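Local coordinates for protein CT_858 (Chlamydia trachomatis, PDB 3DOR) that is a secreted chlamydial protease, known as CPAF, that probably cleaves proteins as a serine-type endopeptidase and is dimeric in its mature form, at residues Phe72-Thr77 against Cys510-Ser515. Numbering follows the deposited sequence.
Sequences FHAGVT and CSLTGS
The side chains of H73 and T513 cross at about a right angle, with OG1 reaching the imidazole obliquely. Closest to that hydroxyl is the root of the ring: H73 CB lies 3.3 Å from T513 OG1, because both CG of H73 (chi1 -87°) and OG1 of T513 stand anti to their own carbonyl carbons. OG1 is hydrogen-bonded to OD2 of D71, while OD1 of the same carboxylate accepts a hydrogen bond from H73 N and so ties the loop ahead of the strand to T513. V496, S467 and A492 also touch the H73 side chain.

Beyond this loop the chains pair as antiparallel strands. G75 and S511 form a hydrogen-bonded pair: G75 N donates to S511 O over 3.1 Å, lying in the plane of that carbonyl at a lone pair, and S511 N returns a 2.8 Å bond to G75 O, nearly along that C=O axis. S511 adds a third link from its side chain. With OG wedged between its own N and carbonyl carbon (chi1 57°), S511 OG donates to H73 O at 2.6 Å, carrying the contact back before the N-terminal start of strand 75-78. Further contacts are a CA-H...O approach of 3.2 Å from A74 CA to S511 O and, on the face opposite the S511 side chain, V76 CG2 against C510 SG at 4.1 Å.

The pairing adds early strand 75-78 to an antiparallel sheet through strand 507-518 of the peptidase family S41 region, whose C510 and L512 bond through their backbones to strand 496-499 and rest their side chains on helix 2-20.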
ATOM      1  N   PHE B  72       5.691  21.484   0.911  1.00 27.66           N
ATOM      2  CA  PHE B  72       6.414  20.696  -0.085  1.00 29.37           C
ATOM      3  C   PHE B  72       6.051  19.219  -0.027  1.00 29.82           C
ATOM      4  O   PHE B  72       6.229  18.502  -1.006  1.00 30.49           O
ATOM      5  CB  PHE B  72       7.927  20.874   0.047  1.00 26.52           C
ATOM      6  CG  PHE B  72       8.383  22.285  -0.170  1.00 24.85           C
ATOM      7  CD1 PHE B  72       8.736  23.087   0.909  1.00 26.29           C
ATOM      8  CD2 PHE B  72       8.427  22.825  -1.447  1.00 26.91           C
ATOM      9  CE1 PHE B  72       9.129  24.418   0.719  1.00 27.81           C
ATOM     10  CE2 PHE B  72       8.820  24.150  -1.648  1.00 26.66           C
ATOM     11  CZ  PHE B  72       9.170  24.945  -0.562  1.00 26.30           C
ATOM     12  N   HIS B  73       5.536  18.775   1.116  1.00 29.80           N
ATOM     13  CA  HIS B  73       5.117  17.387   1.292  1.00 32.95           C
ATOM     14  C   HIS B  73       3.689  17.147   0.763  1.00 34.99           C
ATOM     15  O   HIS B  73       3.373  16.054   0.293  1.00 37.76           O
ATOM     16  CB  HIS B  73       5.141  16.996   2.778  1.00 34.91           C
ATOM     17  CG  HIS B  73       6.464  16.499   3.276  1.00 33.83           C
ATOM     18  ND1 HIS B  73       7.325  15.752   2.498  1.00 34.56           N
ATOM     19  CD2 HIS B  73       7.021  16.541   4.513  1.00 34.00           C
ATOM     20  CE1 HIS B  73       8.348  15.352   3.233  1.00 34.50           C
ATOM     21  NE2 HIS B  73       8.187  15.817   4.461  1.00 35.39           N
ATOM     22  N   ALA B  74       2.821  18.153   0.856  1.00 32.92           N
ATOM     23  CA  ALA B  74       1.431  17.997   0.416  1.00 31.82           C
ATOM     24  C   ALA B  74       1.201  18.208  -1.082  1.00 30.95           C
ATOM     25  O   ALA B  74       1.535  19.257  -1.632  1.00 29.95           O
ATOM     26  CB  ALA B  74       0.521  18.930   1.224  1.00 29.43           C
ATOM     27  N   GLY B  75       0.617  17.207  -1.739  1.00 31.38           N
ATOM     28  CA  GLY B  75       0.371  17.317  -3.168  1.00 32.41           C
ATOM     29  C   GLY B  75      -0.450  16.181  -3.762  1.00 32.53           C
ATOM     30  O   GLY B  75      -0.555  15.105  -3.179  1.00 33.10           O
ATOM     31  N   VAL B  76      -1.030  16.420  -4.933  1.00 32.46           N
ATOM     32  CA  VAL B  76      -1.842  15.412  -5.603  1.00 31.82           C
ATOM     33  C   VAL B  76      -1.228  15.009  -6.936  1.00 32.16           C
ATOM     34  O   VAL B  76      -0.778  15.861  -7.696  1.00 33.85           O
ATOM     35  CB  VAL B  76      -3.264  15.941  -5.907  1.00 34.75           C
ATOM     36  CG1 VAL B  76      -4.152  14.798  -6.396  1.00 33.86           C
ATOM     37  CG2 VAL B  76      -3.858  16.608  -4.681  1.00 33.48           C
ATOM     38  N   THR B  77      -1.204  13.711  -7.215  1.00 31.06           N
ATOM     39  CA  THR B  77      -0.696  13.221  -8.492  1.00 30.97           C
ATOM     40  C   THR B  77      -1.907  12.583  -9.165  1.00 31.70           C
ATOM     41  O   THR B  77      -2.818  12.109  -8.483  1.00 30.65           O
ATOM     42  CB  THR B  77       0.409  12.159  -8.322  1.00 31.35           C
ATOM     43  OG1 THR B  77      -0.132  10.995  -7.692  1.00 35.79           O
ATOM     44  CG2 THR B  77       1.546  12.707  -7.474  1.00 32.41           C
ATOM     45  N   CYS B 510      -2.547  11.392  -2.925  1.00 33.19           N
ATOM     46  CA  CYS B 510      -2.517  12.703  -2.329  1.00 32.29           C
ATOM     47  C   CYS B 510      -1.614  12.494  -1.134  1.00 31.10           C
ATOM     48  O   CYS B 510      -1.949  11.728  -0.234  1.00 31.62           O
ATOM     49  CB  CYS B 510      -3.888  13.161  -1.853  1.00 34.23           C
ATOM     50  SG  CYS B 510      -3.766  14.746  -1.002  1.00 36.15           S
ATOM     51  N   SER B 511      -0.449  13.129  -1.143  1.00 28.61           N
ATOM     52  CA  SER B 511       0.464  12.994  -0.021  1.00 27.64           C
ATOM     53  C   SER B 511       0.138  14.136   0.927  1.00 27.63           C
ATOM     54  O   SER B 511      -0.163  15.247   0.487  1.00 25.60           O
ATOM     55  CB  SER B 511       1.919  13.072  -0.490  1.00 26.71           C
ATOM     56  OG  SER B 511       2.165  14.277  -1.189  1.00 32.03           O
ATOM     57  N   LEU B 512       0.168  13.845   2.225  1.00 28.13           N
ATOM     58  CA  LEU B 512      -0.132  14.829   3.256  1.00 27.13           C
ATOM     59  C   LEU B 512       0.908  14.731   4.366  1.00 27.87           C
ATOM     60  O   LEU B 512       1.745  13.828   4.364  1.00 27.45           O
ATOM     61  CB  LEU B 512      -1.539  14.587   3.819  1.00 27.06           C
ATOM     62  CG  LEU B 512      -2.675  14.820   2.812  1.00 30.57           C
ATOM     63  CD1 LEU B 512      -3.999  14.336   3.390  1.00 31.82           C
ATOM     64  CD2 LEU B 512      -2.747  16.310   2.451  1.00 30.79           C
ATOM     65  N   THR B 513       0.837  15.657   5.318  1.00 27.23           N
ATOM     66  CA  THR B 513       1.784  15.724   6.429  1.00 26.95           C
ATOM     67  C   THR B 513       1.111  15.378   7.747  1.00 27.58           C
ATOM     68  O   THR B 513       0.130  16.016   8.136  1.00 27.31           O
ATOM     69  CB  THR B 513       2.388  17.132   6.494  1.00 25.49           C
ATOM     70  OG1 THR B 513       2.918  17.448   5.203  1.00 25.62           O
ATOM     71  CG2 THR B 513       3.504  17.220   7.546  1.00 22.50           C
ATOM     72  N   GLY B 514       1.650  14.370   8.433  1.00 26.77           N
ATOM     73  CA  GLY B 514       1.065  13.920   9.683  1.00 25.67           C
ATOM     74  C   GLY B 514       1.662  14.423  10.980  1.00 27.06           C
ATOM     75  O   GLY B 514       1.272  13.957  12.057  1.00 26.62           O
ATOM     76  N   SER B 515       2.599  15.362  10.905  1.00 26.66           N
ATOM     77  CA  SER B 515       3.202  15.895  12.121  1.00 26.14           C
ATOM     78  C   SER B 515       3.885  17.231  11.885  1.00 27.09           C
ATOM     79  O   SER B 515       4.081  17.648  10.746  1.00 27.42           O
ATOM     80  CB  SER B 515       4.244  14.922  12.656  1.00 26.81           C
ATOM     81  OG  SER B 515       5.390  14.961  11.826  1.00 27.91           O
TER